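Local coordinates for colicin-B (Escherichia coli, PDB 1RH1), which forms channels in the cytoplasmic membrane of Escherichia coli and closely related bacteria, depolarizing it and dissipating cellular energy, at residues V195-V200 with V268-P273; W86-H91 with P223-S228; R119-S124 with G252-A257. One frame throughout, in Å; residues are numbered along the deposited sequence.

Contact 1: V195-V200 with V268-P273; sequences VDAVPV and VIVRFP
Val195 and Val270 face each other on neighbouring strands, their CA atoms 5.1 Å apart. Three backbone hydrogen bonds fix the pairing. Val195 gives its N-H to Ile269 O and takes the N-H of Arg271 on its own O; the second bond is nearly linear, 167° at the hydrogen. Two residues on, Ala197 N donates to Arg271 O at 3.1 Å. In this parallel ladder Val195 is bonded through both N and O to the two residues flanking Val270.

The sheet involved is the mixed sheet of the N-terminal part of colicin B, where strand 266-271 lies between strand 189-201 and strand 281-286. The pairing stops after Ala197, where strand 189-201 is interrupted; Val198 then bonds to Ser215 of strand 213-216. Pro273 has no N-H to give, a fitting residue where a ladder ends.

Apolar contacts fill the face that carries Val195 and Val270. The branched CB of valine favours extended backbone and offers two methyls. Val195 CG2, set between its backbone N and carbonyl carbon (chi1 -59°), meets Val268 CG2 at 3.7 Å and Val270 CG2 at 3.8 Å, while CG1 rests on Val268 CG1; the Val195 and Val268 side chains cross at about a right angle. Ala197 is small enough for its CB to approach Val270 CG1 and, obliquely, CD1 of the Phe272 ring at 3.7 Å. Val270 CG1 also lies over one face of that ring, toward its rim. Beyond it, the rings of Pro199 and Pro273 slide past each other in opposite directions, Pro199 CD to Pro273 CG 4.0 Å.

The other face carries Asp196 and Arg271. They are paired there, but OD1 of Asp196 and NH1 of Arg271 stay 5.3 Å apart, so any attraction acts over a distance.

Contact 2: W86-H91 with P223-S228; sequences WSVSVH and PDLVLS
Trp86 and Leu225 meet where two parallel strands, 87-90 and 225-228, begin to run together within a mixed beta-sheet; strand 62-64 flanks the first and strand 213-216 the second. From the backbone outward, CB of Trp86 touches Leu225 CD1 at 3.9 Å. CG comes next and lies under the same methyl, which sits over one face of the indole in a CH-pi contact, 4.3 Å from the centroid of the five-membered ring. Farther out, CE3 and CZ3 present the ring edge to Pro223 O, which lies in the ring plane 3.2 Å from CE3. A broad aromatic suits this place because face and edge serve different partners; Arg140 and Met142 of strand 139-146 and Leu74 also pack on it.

In Leu225, chi1 (179°) sets CG anti to the backbone N and chi2 (60°) then brings CD1 over the ring, where it also meets Val88 CG1. On the same side of the sheet Leu227 CD2 touches both Val88 CG2, at 3.6 Å, and Val90 CG2; the Val88 and Leu227 side chains lie alongside each other. The opposite face carries Ser87, Ser89 and Ser228 together with Val226: Ser87 OG lies against Val226 but is bonded to Ala58 O, and Ser89 OG gives Ser228 O a weak bond.

The central bonds of the ladder are nearly straight, with Val88 N to Val226 O and Ser228 N to Val88 O both 2.9 Å. It frays at the start, where the bond from Val226 N to Trp86 O is weak, and a water spans the gap by donating to Trp86 O and, at 2.7 Å, to Asp224 O.

Contact 3: R119-S124 with G252-A257; sequences RPAAVS and GNYVEA
Arg119 and Glu256 cross at about a right angle, with the guanidinium and carboxylate planes 60° apart. With the planes so turned, the salt bridge is made by one bond: NE of Arg119, turned there by the bend at chi3 (52°), donates to Glu256 OE1 at 3.0 Å on the anti side of the carboxylate. Arg119 NH2 reaches Ala257 O in a weak bond and also bonds Gly258 O, while Tyr259 makes a cation-pi contact with the group. A long, multiply donating arginine suits such a place.

The strands behind it, 121-124 and 252-256, are antiparallel neighbours in a separate sheet. Ala122 and Val255 form a hydrogen-bonded pair, Ala122 N to Val255 O being 2.9 Å; then a beta bulge shifts the register by one before Ser124 and Gly252. There Ser124 OG donates to Gly252 O at 3.2 Å, in the carbonyl plane on a lone pair.

On the other face Ala121 CB approaches the Tyr254 ring obliquely, 3.5 Å from CE1, Val123 CG2 meets the ring edge, and Tyr254 OH bonds Gly113 O. The small Ala121 lets the ring come close.

Pro120 CG packs on Ala257 CB. The charge of Arg119 is spread over Glu256 OE1, carbonyl oxygens and an aromatic ring, consistent with a fixed guanidinium next to the TonB box, where Arg119 touches Thr18 and Pro120 touches Asp17.

Overall arrangement
Contacts 1 and 2 belong to the same mixed sheet, their centres 11 Å apart, and they touch: Leu227 CD1 of contact 2 packs at 4.0 Å on Phe272 CZ of contact 1, and it also meets Val270 CG1. Contact 2 is the more buried, held by apolar branches and an indole; contact 1 is partly buried, with charged residues on one face. Contact 3, partly buried too, joins strands of a different, antiparallel sheet, 30 Å between centres from either of the others, and is the one with a salt bridge. Parallel pairing thus marks the first two, antiparallel pairing with a bulge the third, nearest the chain's centre.

Contact 1: V195-V200 with V268-P273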
ATOM      1  N   VAL A 195       1.446  24.198  -4.980  1.00  7.08           N
ATOM      2  CA  VAL A 195       2.339  25.192  -4.389  1.00  7.20           C
ATOM      3  C   VAL A 195       2.118  26.496  -5.115  1.00  9.75           C
ATOM      4  O   VAL A 195       1.576  26.540  -6.228  1.00 10.71           O
ATOM      5  CB  VAL A 195       3.877  24.884  -4.501  1.00  9.26           C
ATOM      6  CG1 VAL A 195       4.187  23.569  -3.817  1.00  7.86           C
ATOM      7  CG2 VAL A 195       4.325  24.854  -5.951  1.00 12.47           C
ATOM      8  N   ASP A 196       2.654  27.539  -4.467  1.00 11.23           N
ATOM      9  CA  ASP A 196       2.452  28.907  -4.921  1.00 14.75           C
ATOM     10  C   ASP A 196       3.613  29.712  -5.476  1.00 14.30           C
ATOM     11  O   ASP A 196       4.599  29.968  -4.784  1.00 15.94           O
ATOM     12  CB  ASP A 196       1.852  29.719  -3.792  1.00 19.09           C
ATOM     13  CG  ASP A 196       0.692  30.533  -4.318  1.00 23.48           C
ATOM     14  OD1 ASP A 196      -0.444  30.077  -4.152  1.00 27.89           O
ATOM     15  OD2 ASP A 196       0.929  31.600  -4.903  1.00 28.29           O
ATOM     16  N   ALA A 197       3.448  30.125  -6.738  1.00 11.35           N
ATOM     17  CA  ALA A 197       4.377  31.018  -7.392  1.00  8.78           C
ATOM     18  C   ALA A 197       4.028  32.433  -6.949  1.00  8.23           C
ATOM     19  O   ALA A 197       2.885  32.890  -6.936  1.00  9.31           O
ATOM     20  CB  ALA A 197       4.239  30.914  -8.895  1.00  5.99           C
ATOM     21  N   VAL A 198       5.084  33.088  -6.482  1.00 11.30           N
ATOM     22  CA  VAL A 198       5.092  34.449  -5.952  1.00  9.16           C
ATOM     23  C   VAL A 198       5.938  35.387  -6.832  1.00 10.34           C
ATOM     24  O   VAL A 198       7.024  34.985  -7.245  1.00 11.19           O
ATOM     25  CB  VAL A 198       5.634  34.330  -4.528  1.00  9.42           C
ATOM     26  CG1 VAL A 198       5.960  35.689  -3.935  1.00 13.56           C
ATOM     27  CG2 VAL A 198       4.570  33.652  -3.675  1.00  9.00           C
ATOM     28  N   PRO A 199       5.554  36.635  -7.152  1.00  8.89           N
ATOM     29  CA  PRO A 199       6.360  37.548  -7.967  1.00 10.37           C
ATOM     30  C   PRO A 199       7.710  37.863  -7.321  1.00 10.43           C
ATOM     31  O   PRO A 199       7.815  38.020  -6.099  1.00 10.45           O
ATOM     32  CB  PRO A 199       5.445  38.747  -8.137  1.00  7.27           C
ATOM     33  CG  PRO A 199       4.668  38.763  -6.843  1.00  6.08           C
ATOM     34  CD  PRO A 199       4.339  37.294  -6.685  1.00  7.38           C
ATOM     35  N   VAL A 200       8.762  37.904  -8.132  1.00  8.27           N
ATOM     36  CA  VAL A 200      10.097  38.152  -7.602  1.00  9.08           C
ATOM     37  C   VAL A 200      10.413  39.636  -7.747  1.00  9.38           C
ATOM     38  O   VAL A 200      10.265  40.171  -8.840  1.00 10.53           O
ATOM     39  CB  VAL A 200      11.153  37.294  -8.373  1.00  8.46           C
ATOM     40  CG1 VAL A 200      12.549  37.570  -7.858  1.00  7.97           C
ATOM     41  CG2 VAL A 200      10.912  35.813  -8.135  1.00  7.85           C
ATOM     42  N   VAL A 268       5.186  18.929  -8.149  1.00  3.69           N
ATOM     43  CA  VAL A 268       4.136  19.779  -7.598  1.00  2.27           C
ATOM     44  C   VAL A 268       3.375  20.456  -8.717  1.00  2.12           C
ATOM     45  O   VAL A 268       3.780  20.393  -9.874  1.00  3.43           O
ATOM     46  CB  VAL A 268       4.699  20.896  -6.671  1.00  2.00           C
ATOM     47  CG1 VAL A 268       5.456  20.321  -5.494  1.00  2.00           C
ATOM     48  CG2 VAL A 268       5.656  21.765  -7.449  1.00  4.41           C
ATOM     49  N   ILE A 269       2.270  21.118  -8.402  1.00  2.00           N
ATOM     50  CA  ILE A 269       1.588  21.887  -9.416  1.00  2.00           C
ATOM     51  C   ILE A 269       1.735  23.307  -8.947  1.00  2.27           C
ATOM     52  O   ILE A 269       1.241  23.733  -7.903  1.00  2.00           O
ATOM     53  CB  ILE A 269       0.111  21.450  -9.521  1.00  2.54           C
ATOM     54  CG1 ILE A 269       0.042  20.163 -10.318  1.00  2.00           C
ATOM     55  CG2 ILE A 269      -0.725  22.497 -10.227  1.00  3.97           C
ATOM     56  CD1 ILE A 269      -1.380  19.640 -10.477  1.00  2.00           C
ATOM     57  N   VAL A 270       2.528  24.012  -9.744  1.00  5.74           N
ATOM     58  CA  VAL A 270       2.827  25.404  -9.483  1.00  3.78           C
ATOM     59  C   VAL A 270       1.678  26.197 -10.062  1.00  4.79           C
ATOM     60  O   VAL A 270       1.389  26.127 -11.258  1.00  2.87           O
ATOM     61  CB  VAL A 270       4.136  25.805 -10.166  1.00  2.00           C
ATOM     62  CG1 VAL A 270       4.374  27.261  -9.867  1.00  3.28           C
ATOM     63  CG2 VAL A 270       5.315  25.012  -9.645  1.00  2.00           C
ATOM     64  N   ARG A 271       1.045  26.930  -9.150  1.00  6.93           N
ATOM     65  CA  ARG A 271      -0.079  27.826  -9.429  1.00  4.49           C
ATOM     66  C   ARG A 271       0.380  29.295  -9.473  1.00  5.50           C
ATOM     67  O   ARG A 271       0.892  29.826  -8.485  1.00  4.87           O
ATOM     68  CB  ARG A 271      -1.096  27.563  -8.333  1.00  6.07           C
ATOM     69  CG  ARG A 271      -2.303  28.465  -8.281  1.00 10.78           C
ATOM     70  CD  ARG A 271      -3.142  28.093  -7.086  1.00  9.39           C
ATOM     71  NE  ARG A 271      -4.515  28.179  -7.514  1.00 14.83           N
ATOM     72  CZ  ARG A 271      -5.527  28.304  -6.661  1.00 21.50           C
ATOM     73  NH1 ARG A 271      -5.314  28.361  -5.339  1.00 25.28           N
ATOM     74  NH2 ARG A 271      -6.776  28.367  -7.148  1.00 24.12           N
ATOM     75  N   PHE A 272       0.221  30.013 -10.582  1.00  2.00           N
ATOM     76  CA  PHE A 272       0.708  31.380 -10.671  1.00  2.00           C
ATOM     77  C   PHE A 272      -0.204  32.447 -10.047  1.00  7.17           C
ATOM     78  O   PHE A 272      -1.307  32.101  -9.618  1.00  7.24           O
ATOM     79  CB  PHE A 272       0.976  31.632 -12.141  1.00  2.00           C
ATOM     80  CG  PHE A 272       2.206  30.855 -12.573  1.00  6.79           C
ATOM     81  CD1 PHE A 272       3.467  31.437 -12.457  1.00  8.47           C
ATOM     82  CD2 PHE A 272       2.085  29.554 -13.071  1.00  8.56           C
ATOM     83  CE1 PHE A 272       4.597  30.717 -12.835  1.00  8.09           C
ATOM     84  CE2 PHE A 272       3.222  28.839 -13.450  1.00  5.55           C
ATOM     85  CZ  PHE A 272       4.480  29.418 -13.334  1.00  5.90           C
ATOM     86  N   PRO A 273       0.167  33.733  -9.878  1.00  7.65           N
ATOM     87  CA  PRO A 273      -0.601  34.692  -9.104  1.00  6.19           C
ATOM     88  C   PRO A 273      -1.910  35.172  -9.689  1.00  8.79           C
ATOM     89  O   PRO A 273      -2.202  35.049 -10.880  1.00  4.91           O
ATOM     90  CB  PRO A 273       0.367  35.835  -8.861  1.00  2.00           C
ATOM     91  CG  PRO A 273       1.700  35.177  -8.836  1.00  2.00           C
ATOM     92  CD  PRO A 273       1.528  34.254 -10.020  1.00  9.15           C
TER

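Contact 2: W86-H91 with P223-S228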
ATOM      1  N   TRP A  86      18.812  29.549  -8.825  1.00  5.42           N
ATOM      2  CA  TRP A  86      18.066  28.875  -9.865  1.00  4.38           C
ATOM      3  C   TRP A  86      17.145  29.692 -10.770  1.00  6.51           C
ATOM      4  O   TRP A  86      16.364  30.499 -10.264  1.00  7.91           O
ATOM      5  CB  TRP A  86      17.288  27.829  -9.114  1.00  6.21           C
ATOM      6  CG  TRP A  86      17.720  26.416  -9.352  1.00  7.25           C
ATOM      7  CD1 TRP A  86      18.512  26.052 -10.413  1.00  8.77           C
ATOM      8  CD2 TRP A  86      17.311  25.367  -8.595  1.00  6.71           C
ATOM      9  NE1 TRP A  86      18.597  24.744 -10.339  1.00 10.77           N
ATOM     10  CE2 TRP A  86      17.901  24.296  -9.282  1.00  4.84           C
ATOM     11  CE3 TRP A  86      16.540  25.157  -7.464  1.00  4.30           C
ATOM     12  CZ2 TRP A  86      17.735  22.987  -8.857  1.00  2.00           C
ATOM     13  CZ3 TRP A  86      16.370  23.832  -7.039  1.00  7.55           C
ATOM     14  CH2 TRP A  86      16.961  22.762  -7.726  1.00  2.00           C
ATOM     15  N   SER A  87      17.131  29.493 -12.093  1.00  6.58           N
ATOM     16  CA  SER A  87      16.196  30.201 -12.980  1.00  5.05           C
ATOM     17  C   SER A  87      16.004  29.451 -14.285  1.00  5.03           C
ATOM     18  O   SER A  87      16.963  29.210 -15.020  1.00  6.15           O
ATOM     19  CB  SER A  87      16.667  31.607 -13.390  1.00  5.30           C
ATOM     20  OG  SER A  87      16.786  32.589 -12.372  1.00 10.87           O
ATOM     21  N   VAL A  88      14.758  29.097 -14.599  1.00  3.16           N
ATOM     22  CA  VAL A  88      14.417  28.411 -15.846  1.00  4.88           C
ATOM     23  C   VAL A  88      13.343  29.166 -16.624  1.00  2.61           C
ATOM     24  O   VAL A  88      12.559  29.900 -16.026  1.00  6.04           O
ATOM     25  CB  VAL A  88      13.902  26.987 -15.556  1.00  2.00           C
ATOM     26  CG1 VAL A  88      14.923  26.250 -14.728  1.00  5.05           C
ATOM     27  CG2 VAL A  88      12.631  27.012 -14.750  1.00  5.05           C
ATOM     28  N   SER A  89      13.273  29.024 -17.947  1.00  5.10           N
ATOM     29  CA  SER A  89      12.192  29.599 -18.738  1.00  3.87           C
ATOM     30  C   SER A  89      11.079  28.577 -18.985  1.00  2.00           C
ATOM     31  O   SER A  89      11.343  27.434 -19.338  1.00  4.63           O
ATOM     32  CB  SER A  89      12.723  30.085 -20.088  1.00  4.09           C
ATOM     33  OG  SER A  89      11.769  30.851 -20.831  1.00  8.41           O
ATOM     34  N   VAL A  90       9.803  28.936 -18.799  1.00  4.46           N
ATOM     35  CA  VAL A  90       8.669  28.061 -19.109  1.00  4.41           C
ATOM     36  C   VAL A  90       8.203  28.368 -20.543  1.00  6.41           C
ATOM     37  O   VAL A  90       7.956  29.531 -20.895  1.00  4.70           O
ATOM     38  CB  VAL A  90       7.557  28.323 -18.066  1.00  2.00           C
ATOM     39  CG1 VAL A  90       6.356  27.480 -18.308  1.00  2.00           C
ATOM     40  CG2 VAL A  90       7.999  27.838 -16.724  1.00  2.00           C
ATOM     41  N   HIS A  91       8.150  27.356 -21.427  1.00  4.56           N
ATOM     42  CA  HIS A  91       7.676  27.573 -22.794  1.00  6.01           C
ATOM     43  C   HIS A  91       6.513  26.647 -23.138  1.00  6.75           C
ATOM     44  O   HIS A  91       6.287  25.612 -22.506  1.00  9.99           O
ATOM     45  CB  HIS A  91       8.807  27.353 -23.786  1.00  6.40           C
ATOM     46  CG  HIS A  91       8.529  27.818 -25.218  1.00  8.66           C
ATOM     47  ND1 HIS A  91       7.724  27.257 -26.122  1.00  8.44           N
ATOM     48  CD2 HIS A  91       9.103  28.926 -25.805  1.00  9.93           C
ATOM     49  CE1 HIS A  91       7.796  27.984 -27.213  1.00 12.09           C
ATOM     50  NE2 HIS A  91       8.623  28.987 -27.023  1.00 12.35           N
ATOM     51  N   PRO A 223      16.665  25.993  -2.706  1.00  4.79           N
ATOM     52  CA  PRO A 223      15.948  27.239  -2.849  1.00  5.80           C
ATOM     53  C   PRO A 223      14.906  27.211  -3.981  1.00  7.45           C
ATOM     54  O   PRO A 223      14.948  26.393  -4.919  1.00  6.55           O
ATOM     55  CB  PRO A 223      17.069  28.231  -3.021  1.00  3.37           C
ATOM     56  CG  PRO A 223      18.117  27.456  -3.772  1.00  2.00           C
ATOM     57  CD  PRO A 223      18.079  26.152  -3.017  1.00  7.01           C
ATOM     58  N   ASP A 224      13.939  28.129  -3.828  1.00  5.45           N
ATOM     59  CA  ASP A 224      12.829  28.284  -4.747  1.00  7.59           C
ATOM     60  C   ASP A 224      13.287  28.484  -6.191  1.00  8.29           C
ATOM     61  O   ASP A 224      14.259  29.199  -6.463  1.00  7.26           O
ATOM     62  CB  ASP A 224      11.993  29.462  -4.254  1.00 12.56           C
ATOM     63  CG  ASP A 224      11.204  29.282  -2.940  1.00 18.31           C
ATOM     64  OD1 ASP A 224      10.178  29.946  -2.782  1.00 22.37           O
ATOM     65  OD2 ASP A 224      11.590  28.511  -2.060  1.00 21.85           O
ATOM     66  N   LEU A 225      12.646  27.767  -7.132  1.00  6.77           N
ATOM     67  CA  LEU A 225      13.006  27.880  -8.539  1.00  4.07           C
ATOM     68  C   LEU A 225      12.387  29.145  -9.111  1.00  5.18           C
ATOM     69  O   LEU A 225      11.273  29.520  -8.736  1.00  5.33           O
ATOM     70  CB  LEU A 225      12.512  26.647  -9.267  1.00  2.00           C
ATOM     71  CG  LEU A 225      12.743  26.537 -10.756  1.00  2.00           C
ATOM     72  CD1 LEU A 225      14.205  26.575 -11.123  1.00  2.00           C
ATOM     73  CD2 LEU A 225      12.149  25.227 -11.183  1.00  2.00           C
ATOM     74  N   VAL A 226      13.127  29.871  -9.945  1.00  3.05           N
ATOM     75  CA  VAL A 226      12.593  31.080 -10.537  1.00  2.50           C
ATOM     76  C   VAL A 226      12.070  30.649 -11.881  1.00  3.00           C
ATOM     77  O   VAL A 226      12.786  30.002 -12.644  1.00  6.05           O
ATOM     78  CB  VAL A 226      13.709  32.138 -10.669  1.00  2.00           C
ATOM     79  CG1 VAL A 226      13.362  33.211 -11.674  1.00  3.48           C
ATOM     80  CG2 VAL A 226      13.844  32.875  -9.364  1.00  2.00           C
ATOM     81  N   LEU A 227      10.812  30.992 -12.164  1.00  3.40           N
ATOM     82  CA  LEU A 227      10.199  30.652 -13.444  1.00  2.92           C
ATOM     83  C   LEU A 227       9.950  31.914 -14.259  1.00  2.92           C
ATOM     84  O   LEU A 227       9.228  32.819 -13.856  1.00  2.82           O
ATOM     85  CB  LEU A 227       8.902  29.910 -13.170  1.00  2.00           C
ATOM     86  CG  LEU A 227       9.069  28.623 -12.392  1.00  2.00           C
ATOM     87  CD1 LEU A 227       7.888  28.384 -11.485  1.00  2.00           C
ATOM     88  CD2 LEU A 227       9.311  27.513 -13.384  1.00  2.00           C
ATOM     89  N   SER A 228      10.612  32.003 -15.403  1.00  2.00           N
ATOM     90  CA  SER A 228      10.461  33.120 -16.297  1.00  2.00           C
ATOM     91  C   SER A 228       9.443  32.721 -17.362  1.00  5.28           C
ATOM     92  O   SER A 228       9.726  32.045 -18.360  1.00  2.88           O
ATOM     93  CB  SER A 228      11.818  33.433 -16.889  1.00  4.11           C
ATOM     94  OG  SER A 228      11.751  34.516 -17.806  1.00 10.85           O
TER
HETATM   95  O   HOH W   1      16.254  30.919  -7.212  1.00 22.02           O

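Contact 3: R119-S124 with G252-A257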
ATOM      1  N   ARG A 119      -1.811  -0.399  -6.639  1.00  5.13           N
ATOM      2  CA  ARG A 119      -0.511   0.175  -6.802  1.00  3.97           C
ATOM      3  C   ARG A 119      -0.392   0.658  -8.220  1.00  3.89           C
ATOM      4  O   ARG A 119      -0.813  -0.050  -9.143  1.00  2.00           O
ATOM      5  CB  ARG A 119       0.549  -0.859  -6.534  1.00  4.17           C
ATOM      6  CG  ARG A 119       0.944  -0.825  -5.073  1.00  7.76           C
ATOM      7  CD  ARG A 119       2.234  -1.585  -4.784  1.00  9.59           C
ATOM      8  NE  ARG A 119       3.275  -1.130  -5.682  1.00  7.15           N
ATOM      9  CZ  ARG A 119       4.107  -0.132  -5.411  1.00  6.92           C
ATOM     10  NH1 ARG A 119       4.086   0.553  -4.265  1.00  3.07           N
ATOM     11  NH2 ARG A 119       4.922   0.212  -6.387  1.00  4.03           N
ATOM     12  N   PRO A 120       0.207   1.844  -8.434  1.00  2.53           N
ATOM     13  CA  PRO A 120       0.218   2.523  -9.708  1.00  2.00           C
ATOM     14  C   PRO A 120       0.922   1.694 -10.776  1.00  3.35           C
ATOM     15  O   PRO A 120       1.505   0.655 -10.463  1.00  4.11           O
ATOM     16  CB  PRO A 120       0.871   3.822  -9.368  1.00  2.00           C
ATOM     17  CG  PRO A 120       1.922   3.417  -8.408  1.00  2.00           C
ATOM     18  CD  PRO A 120       1.141   2.487  -7.531  1.00  2.00           C
ATOM     19  N   ALA A 121       0.801   2.065 -12.045  1.00  2.00           N
ATOM     20  CA  ALA A 121       1.448   1.345 -13.121  1.00  2.59           C
ATOM     21  C   ALA A 121       2.419   2.316 -13.774  1.00  5.84           C
ATOM     22  O   ALA A 121       2.183   3.529 -13.777  1.00  8.67           O
ATOM     23  CB  ALA A 121       0.430   0.897 -14.132  1.00  2.00           C
ATOM     24  N   ALA A 122       3.515   1.823 -14.353  1.00  4.87           N
ATOM     25  CA  ALA A 122       4.511   2.721 -14.878  1.00  2.00           C
ATOM     26  C   ALA A 122       5.053   2.305 -16.210  1.00  2.00           C
ATOM     27  O   ALA A 122       5.140   1.120 -16.493  1.00  2.00           O
ATOM     28  CB  ALA A 122       5.675   2.808 -13.919  1.00  2.00           C
ATOM     29  N   VAL A 123       5.389   3.295 -17.032  1.00  2.00           N
ATOM     30  CA  VAL A 123       6.092   3.072 -18.271  1.00  2.00           C
ATOM     31  C   VAL A 123       7.215   4.115 -18.432  1.00  2.91           C
ATOM     32  O   VAL A 123       6.971   5.313 -18.395  1.00  5.65           O
ATOM     33  CB  VAL A 123       5.095   3.150 -19.455  1.00  3.32           C
ATOM     34  CG1 VAL A 123       5.865   2.839 -20.737  1.00  6.80           C
ATOM     35  CG2 VAL A 123       3.974   2.106 -19.365  1.00  5.85           C
ATOM     36  N   SER A 124       8.483   3.734 -18.618  1.00  2.65           N
ATOM     37  CA  SER A 124       9.594   4.673 -18.773  1.00  4.23           C
ATOM     38  C   SER A 124       9.614   5.537 -20.031  1.00  3.02           C
ATOM     39  O   SER A 124       9.244   5.039 -21.087  1.00  2.00           O
ATOM     40  CB  SER A 124      10.922   3.911 -18.722  1.00  5.12           C
ATOM     41  OG  SER A 124      11.013   2.967 -19.782  1.00  6.54           O
ATOM     42  N   GLY A 252       9.555   2.485 -22.797  1.00  6.10           N
ATOM     43  CA  GLY A 252       9.628   1.095 -22.423  1.00  8.94           C
ATOM     44  C   GLY A 252       8.692   0.475 -21.404  1.00  9.26           C
ATOM     45  O   GLY A 252       8.772   0.694 -20.191  1.00 16.26           O
ATOM     46  N   ASN A 253       7.869  -0.373 -22.007  1.00  2.00           N
ATOM     47  CA  ASN A 253       7.087  -1.418 -21.369  1.00  2.00           C
ATOM     48  C   ASN A 253       6.294  -1.275 -20.078  1.00  2.00           C
ATOM     49  O   ASN A 253       6.751  -0.803 -19.051  1.00  2.81           O
ATOM     50  CB  ASN A 253       8.037  -2.599 -21.251  1.00  2.00           C
ATOM     51  CG  ASN A 253       8.768  -2.990 -22.545  1.00  5.83           C
ATOM     52  OD1 ASN A 253       8.505  -2.499 -23.644  1.00  3.43           O
ATOM     53  ND2 ASN A 253       9.748  -3.890 -22.464  1.00  8.34           N
ATOM     54  N   TYR A 254       5.067  -1.750 -20.091  1.00  2.00           N
ATOM     55  CA  TYR A 254       4.171  -1.688 -18.956  1.00  3.21           C
ATOM     56  C   TYR A 254       4.607  -2.538 -17.765  1.00  3.61           C
ATOM     57  O   TYR A 254       4.480  -3.768 -17.669  1.00  7.58           O
ATOM     58  CB  TYR A 254       2.803  -2.098 -19.474  1.00  4.31           C
ATOM     59  CG  TYR A 254       1.620  -1.954 -18.532  1.00  2.00           C
ATOM     60  CD1 TYR A 254       1.161  -0.704 -18.137  1.00  2.49           C
ATOM     61  CD2 TYR A 254       0.975  -3.095 -18.113  1.00  2.00           C
ATOM     62  CE1 TYR A 254       0.042  -0.607 -17.321  1.00  2.00           C
ATOM     63  CE2 TYR A 254      -0.141  -3.005 -17.298  1.00  2.00           C
ATOM     64  CZ  TYR A 254      -0.605  -1.764 -16.905  1.00  2.00           C
ATOM     65  OH  TYR A 254      -1.735  -1.690 -16.111  1.00  3.57           O
ATOM     66  N   VAL A 255       5.169  -1.812 -16.818  1.00  2.48           N
ATOM     67  CA  VAL A 255       5.646  -2.435 -15.599  1.00  4.46           C
ATOM     68  C   VAL A 255       4.920  -1.928 -14.356  1.00  3.71           C
ATOM     69  O   VAL A 255       4.062  -1.055 -14.414  1.00  3.88           O
ATOM     70  CB  VAL A 255       7.182  -2.190 -15.438  1.00  2.00           C
ATOM     71  CG1 VAL A 255       7.893  -2.869 -16.587  1.00  2.00           C
ATOM     72  CG2 VAL A 255       7.526  -0.703 -15.396  1.00  2.00           C
ATOM     73  N   GLU A 256       5.259  -2.507 -13.213  1.00  2.00           N
ATOM     74  CA  GLU A 256       4.774  -2.037 -11.940  1.00  2.00           C
ATOM     75  C   GLU A 256       5.668  -0.894 -11.501  1.00  5.77           C
ATOM     76  O   GLU A 256       6.879  -0.914 -11.755  1.00  6.46           O
ATOM     77  CB  GLU A 256       4.846  -3.153 -10.935  1.00  2.00           C
ATOM     78  CG  GLU A 256       4.458  -2.704  -9.542  1.00  3.28           C
ATOM     79  CD  GLU A 256       4.450  -3.784  -8.483  1.00  8.59           C
ATOM     80  OE1 GLU A 256       3.920  -3.505  -7.420  1.00 14.18           O
ATOM     81  OE2 GLU A 256       4.961  -4.884  -8.680  1.00 12.01           O
ATOM     82  N   ALA A 257       5.073   0.090 -10.818  1.00  4.68           N
ATOM     83  CA  ALA A 257       5.819   1.235 -10.318  1.00  5.66           C
ATOM     84  C   ALA A 257       6.681   0.888  -9.116  1.00  4.88           C
ATOM     85  O   ALA A 257       6.506  -0.183  -8.520  1.00  9.96           O
ATOM     86  CB  ALA A 257       4.881   2.354  -9.902  1.00  2.00           C
TER